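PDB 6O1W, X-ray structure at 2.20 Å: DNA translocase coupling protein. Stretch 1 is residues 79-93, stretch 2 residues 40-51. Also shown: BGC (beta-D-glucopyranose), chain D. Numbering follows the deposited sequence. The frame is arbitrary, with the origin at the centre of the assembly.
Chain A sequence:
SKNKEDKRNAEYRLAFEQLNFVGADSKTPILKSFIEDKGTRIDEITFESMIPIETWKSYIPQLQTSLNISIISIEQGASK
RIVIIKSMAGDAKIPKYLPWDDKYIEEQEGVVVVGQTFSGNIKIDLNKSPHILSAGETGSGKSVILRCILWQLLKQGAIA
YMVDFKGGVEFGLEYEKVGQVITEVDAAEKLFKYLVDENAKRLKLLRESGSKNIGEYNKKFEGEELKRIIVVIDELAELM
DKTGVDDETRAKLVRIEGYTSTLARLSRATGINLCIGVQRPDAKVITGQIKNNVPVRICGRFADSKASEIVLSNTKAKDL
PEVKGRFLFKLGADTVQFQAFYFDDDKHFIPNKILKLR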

# COMPACT_ATOMS: atom_id res chain seq x y z
N SER A 79 -10.40 13.78 30.63
CA SER A 79 -11.13 14.91 31.21
C SER A 79 -11.15 16.12 30.29
O SER A 79 -10.52 16.11 29.22
CB SER A 79 -10.52 15.30 32.55
OG SER A 79 -9.39 16.14 32.40
N LYS A 80 -11.82 17.19 30.73
CA LYS A 80 -11.86 18.44 29.99
C LYS A 80 -10.56 19.25 30.23
O LYS A 80 -10.37 20.31 29.64
CB LYS A 80 -13.15 19.23 30.30
CG LYS A 80 -14.31 18.94 29.33
CD LYS A 80 -14.90 17.51 29.47
CE LYS A 80 -15.48 16.97 28.18
NZ LYS A 80 -15.56 15.49 28.19
N ARG A 81 -9.64 18.70 31.06
CA ARG A 81 -8.31 19.27 31.34
C ARG A 81 -7.23 18.68 30.41
O ARG A 81 -6.11 19.17 30.41
CB ARG A 81 -7.89 18.99 32.79
CG ARG A 81 -8.53 19.90 33.82
CD ARG A 81 -7.91 19.64 35.18
NE ARG A 81 -6.68 20.42 35.37
CZ ARG A 81 -6.63 21.59 35.99
NH1 ARG A 81 -7.73 22.12 36.52
NH2 ARG A 81 -5.48 22.24 36.11
N ILE A 82 -7.56 17.63 29.65
CA ILE A 82 -6.60 16.93 28.79
C ILE A 82 -6.90 17.11 27.31
O ILE A 82 -8.01 16.82 26.85
CB ILE A 82 -6.50 15.41 29.18
CG1 ILE A 82 -6.10 15.19 30.68
CG2 ILE A 82 -5.59 14.60 28.24
CD1 ILE A 82 -4.64 15.53 31.12
N VAL A 83 -5.87 17.54 26.55
CA VAL A 83 -5.95 17.61 25.08
C VAL A 83 -4.87 16.73 24.50
O VAL A 83 -3.79 16.60 25.08
CB VAL A 83 -6.00 19.02 24.43
CG1 VAL A 83 -7.16 19.84 24.97
CG2 VAL A 83 -4.68 19.76 24.57
N ILE A 84 -5.19 16.08 23.41
CA ILE A 84 -4.30 15.15 22.71
C ILE A 84 -4.20 15.66 21.29
O ILE A 84 -5.22 15.80 20.61
CB ILE A 84 -4.87 13.71 22.74
CG1 ILE A 84 -5.05 13.20 24.21
CG2 ILE A 84 -4.01 12.76 21.87
CD1 ILE A 84 -5.81 11.88 24.40
N ILE A 85 -2.97 15.96 20.86
CA ILE A 85 -2.70 16.48 19.52
C ILE A 85 -1.99 15.39 18.74
O ILE A 85 -1.02 14.81 19.25
CB ILE A 85 -1.83 17.77 19.60
CG1 ILE A 85 -2.47 18.85 20.51
CG2 ILE A 85 -1.51 18.34 18.18
CD1 ILE A 85 -1.54 20.00 20.86
N LYS A 86 -2.47 15.10 17.51
CA LYS A 86 -1.81 14.21 16.58
C LYS A 86 -1.14 15.14 15.59
O LYS A 86 -1.78 16.03 15.04
CB LYS A 86 -2.83 13.25 15.90
CG LYS A 86 -3.54 12.25 16.85
CD LYS A 86 -2.63 11.42 17.81
CE LYS A 86 -1.52 10.63 17.15
NZ LYS A 86 -2.03 9.70 16.12
N SER A 87 0.18 15.04 15.48
CA SER A 87 0.92 15.97 14.60
C SER A 87 2.13 15.35 13.94
O SER A 87 2.53 14.26 14.32
CB SER A 87 1.37 17.21 15.38
OG SER A 87 2.21 16.86 16.47
N MSE A 88 2.74 16.08 13.01
CA MSE A 88 3.97 15.72 12.32
C MSE A 88 4.87 16.95 12.35
O MSE A 88 4.39 18.05 12.08
CB MSE A 88 3.69 15.33 10.86
CG MSE A 88 3.09 13.94 10.72
SE MSE A 88 2.66 13.47 8.87
CE MSE A 88 4.47 13.49 8.10
N ALA A 89 6.15 16.77 12.71
CA ALA A 89 7.14 17.85 12.77
C ALA A 89 7.31 18.46 11.38
O ALA A 89 7.25 17.72 10.40
CB ALA A 89 8.47 17.29 13.25
N GLY A 90 7.52 19.78 11.30
CA GLY A 90 7.79 20.47 10.04
C GLY A 90 8.98 19.87 9.30
O GLY A 90 9.07 20.00 8.07
N ASP A 91 9.90 19.17 10.03
CA ASP A 91 11.07 18.47 9.46
C ASP A 91 10.71 17.13 8.76
O ASP A 91 11.51 16.64 7.96
CB ASP A 91 12.18 18.24 10.51
CG ASP A 91 11.83 17.38 11.72
OD1 ASP A 91 11.64 16.14 11.54
OD2 ASP A 91 11.80 17.91 12.85
N ALA A 92 9.55 16.53 9.10
CA ALA A 92 9.08 15.26 8.52
C ALA A 92 8.30 15.59 7.24
O ALA A 92 7.06 15.59 7.22
CB ALA A 92 8.22 14.49 9.53
N LYS A 93 9.05 15.91 6.18
CA LYS A 93 8.50 16.34 4.91
C LYS A 93 8.37 15.22 3.86
O LYS A 93 9.30 14.44 3.64
CB LYS A 93 9.31 17.53 4.36
CG LYS A 93 8.57 18.36 3.32
CD LYS A 93 7.98 19.66 3.89
CE LYS A 93 7.12 20.39 2.87
NZ LYS A 93 6.56 21.65 3.41
C2 BGC D . -1.58 5.95 18.04
C3 BGC D . -0.44 4.98 17.76
C4 BGC D . 0.87 5.73 17.50
C5 BGC D . 1.14 6.73 18.62
C6 BGC D . 2.33 7.62 18.36
C1 BGC D . -1.19 6.95 19.13
O1 BGC D . -2.21 7.88 19.25
O2 BGC D . -2.75 5.26 18.45
O3 BGC D . -0.75 4.18 16.63
O4 BGC D . 1.96 4.83 17.36
O5 BGC D . 0.01 7.61 18.77
O6 BGC D . 2.09 8.51 17.27
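Stretch 2, residues 40-51: TRIDEITFESMI

Two antiparallel strands of a β-sheet satisfy half of their polar backbone atoms between themselves, in alternate pairs, and turn the other half outward, and the DNA translocase coupling protein gives a clear example. Stretch 2 lies alongside stretch 1 as an extended strand running the other way: the axes of strands 82-89 and 43-48 approach to 4.7 Å, with 159° between their N-to-C directions. The register pairs I82 with E48, V83 with F47, I84 with T46, I85 with I45, K86 with E44 and S87 with D43.

Every second pair turns its amides and carbonyls toward each other, and each such pair makes two hydrogen bonds. F47 N donates to V83 O and V83 N to F47 O, both at 2.9 Å; I45 N reaches I85 O at 2.9 Å, and I85 N reaches I45 O at 2.8 Å. At the third pair, D43 N lies 2.8 Å from S87 O, while S87 N lies 3.0 Å from D43 O. All six are nearly straight. One further bond, S49 N to R81 O at 2.9 Å, carries the ladder beyond the strands. The intervening pairs make no such bonds between themselves, but their CA atoms approach the same carbonyls, as E48 CA does R81 O at 3.2 Å.

Side chains alternate too. On the face carrying V83, I85, I45 and F47, I85 CD1 meets the ring edge of F47 at CE2, 3.7 Å away. S87 shares this face at a cost: S87 OG is buried without a hydrogen-bonding partner, 3.3 Å from the methyl I45 CD1. On the face carrying I82, I84, T46 and E44, I84 CG2 packs 3.7 Å from E44 CG. The glucopyranose O1 donates to E44 OE2 on this face at 2.8 Å, and its O6 donates to the backbone I42 O, which points away from stretch 1, at 2.7 Å.

Charged groups close both ends. R81 NE forms a salt bridge with E48 OE2 at 3.2 Å, near the guanidinium plane, while M50 CG covers one guanidinium face, 3.5 Å from R81 NH1. At the other end R41 NH1 and D91 OD1 form a salt bridge at 3.0 Å, although its hydrogen bond is weak, with an angle of 126°. D91 belongs to the type I turn from A89 to A92, which is closed by A92 N to A89 O at 2.9 Å. Where direct pairing stops, a water takes over: it donates to R41 O at 2.7 Å and to D43 OD2 at 2.8 Å, and accepts from A89 N at 3.0 Å.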

# COMPACT_ATOMS: atom_id res chain seq x y z
N THR A 40 6.05 6.07 11.03
CA THR A 40 5.11 7.02 10.40
C THR A 40 5.49 8.48 10.59
O THR A 40 5.02 9.32 9.83
CB THR A 40 3.67 6.79 10.86
OG1 THR A 40 3.54 7.22 12.22
CG2 THR A 40 3.22 5.33 10.72
N ARG A 41 6.29 8.78 11.63
CA ARG A 41 6.73 10.13 12.02
C ARG A 41 5.53 10.99 12.50
O ARG A 41 5.54 12.22 12.41
CB ARG A 41 7.59 10.82 10.94
CG ARG A 41 8.90 10.08 10.68
CD ARG A 41 10.11 10.86 11.18
NE ARG A 41 11.08 11.08 10.10
CZ ARG A 41 11.63 12.25 9.80
NH1 ARG A 41 11.34 13.33 10.51
NH2 ARG A 41 12.49 12.34 8.79
N ILE A 42 4.50 10.31 13.03
CA ILE A 42 3.31 10.96 13.58
C ILE A 42 3.50 10.88 15.10
O ILE A 42 3.78 9.79 15.61
CB ILE A 42 1.98 10.28 13.15
CG1 ILE A 42 1.80 10.32 11.62
CG2 ILE A 42 0.77 10.93 13.86
CD1 ILE A 42 0.74 9.24 11.08
N ASP A 43 3.35 12.04 15.78
CA ASP A 43 3.50 12.22 17.23
C ASP A 43 2.16 12.38 17.93
O ASP A 43 1.23 12.90 17.36
CB ASP A 43 4.36 13.48 17.52
CG ASP A 43 5.71 13.51 16.80
OD1 ASP A 43 6.55 12.63 17.07
OD2 ASP A 43 5.92 14.42 15.98
N GLU A 44 2.10 11.97 19.19
CA GLU A 44 0.95 12.12 20.06
C GLU A 44 1.44 13.00 21.22
O GLU A 44 2.32 12.57 21.99
CB GLU A 44 0.43 10.76 20.54
CG GLU A 44 -0.87 10.84 21.33
CD GLU A 44 -1.13 9.62 22.20
OE1 GLU A 44 -0.44 9.46 23.24
OE2 GLU A 44 -2.04 8.83 21.85
N ILE A 45 0.97 14.26 21.26
CA ILE A 45 1.37 15.21 22.28
C ILE A 45 0.19 15.44 23.20
O ILE A 45 -0.88 15.85 22.74
CB ILE A 45 1.95 16.53 21.72
CG1 ILE A 45 2.81 16.31 20.45
CG2 ILE A 45 2.75 17.24 22.81
CD1 ILE A 45 3.02 17.63 19.60
N THR A 46 0.38 15.15 24.49
CA THR A 46 -0.67 15.28 25.47
C THR A 46 -0.36 16.44 26.38
O THR A 46 0.71 16.50 26.97
CB THR A 46 -0.84 13.95 26.24
OG1 THR A 46 -0.99 12.91 25.28
CG2 THR A 46 -2.02 13.97 27.18
N PHE A 47 -1.34 17.36 26.51
CA PHE A 47 -1.23 18.54 27.36
C PHE A 47 -2.33 18.58 28.39
O PHE A 47 -3.48 18.22 28.11
CB PHE A 47 -1.29 19.83 26.52
CG PHE A 47 -0.06 20.12 25.68
CD1 PHE A 47 1.12 20.59 26.27
CD2 PHE A 47 -0.10 19.99 24.30
CE1 PHE A 47 2.24 20.89 25.49
CE2 PHE A 47 1.02 20.30 23.52
CZ PHE A 47 2.18 20.72 24.12
N GLU A 48 -1.99 19.11 29.56
CA GLU A 48 -2.93 19.36 30.61
C GLU A 48 -3.05 20.86 30.83
O GLU A 48 -2.03 21.54 31.02
CB GLU A 48 -2.55 18.66 31.91
CG GLU A 48 -3.70 18.67 32.89
CD GLU A 48 -3.37 18.23 34.30
OE1 GLU A 48 -2.22 17.79 34.54
OE2 GLU A 48 -4.27 18.32 35.17
N SER A 49 -4.29 21.37 30.81
CA SER A 49 -4.59 22.81 31.02
C SER A 49 -6.09 23.04 31.26
O SER A 49 -6.90 22.15 31.05
CB SER A 49 -4.16 23.63 29.79
OG SER A 49 -5.04 23.38 28.71
N MSE A 50 -6.45 24.25 31.62
CA MSE A 50 -7.83 24.65 31.82
C MSE A 50 -8.39 25.35 30.58
O MSE A 50 -9.49 25.90 30.65
CB MSE A 50 -7.94 25.57 33.05
CG MSE A 50 -7.84 24.83 34.37
SE MSE A 50 -8.22 26.05 35.83
CE MSE A 50 -10.19 26.30 35.55
N ILE A 51 -7.66 25.32 29.43
CA ILE A 51 -8.11 25.98 28.20
C ILE A 51 -9.07 25.05 27.45
O ILE A 51 -8.70 23.91 27.15
CB ILE A 51 -6.92 26.48 27.33
CG1 ILE A 51 -5.98 27.40 28.14
CG2 ILE A 51 -7.43 27.19 26.07
CD1 ILE A 51 -4.59 27.52 27.59
O HOH W 1 7.12 14.09 13.52
O HOH W 2 -11.12 23.53 30.39
O HOH W 3 -9.04 21.25 27.46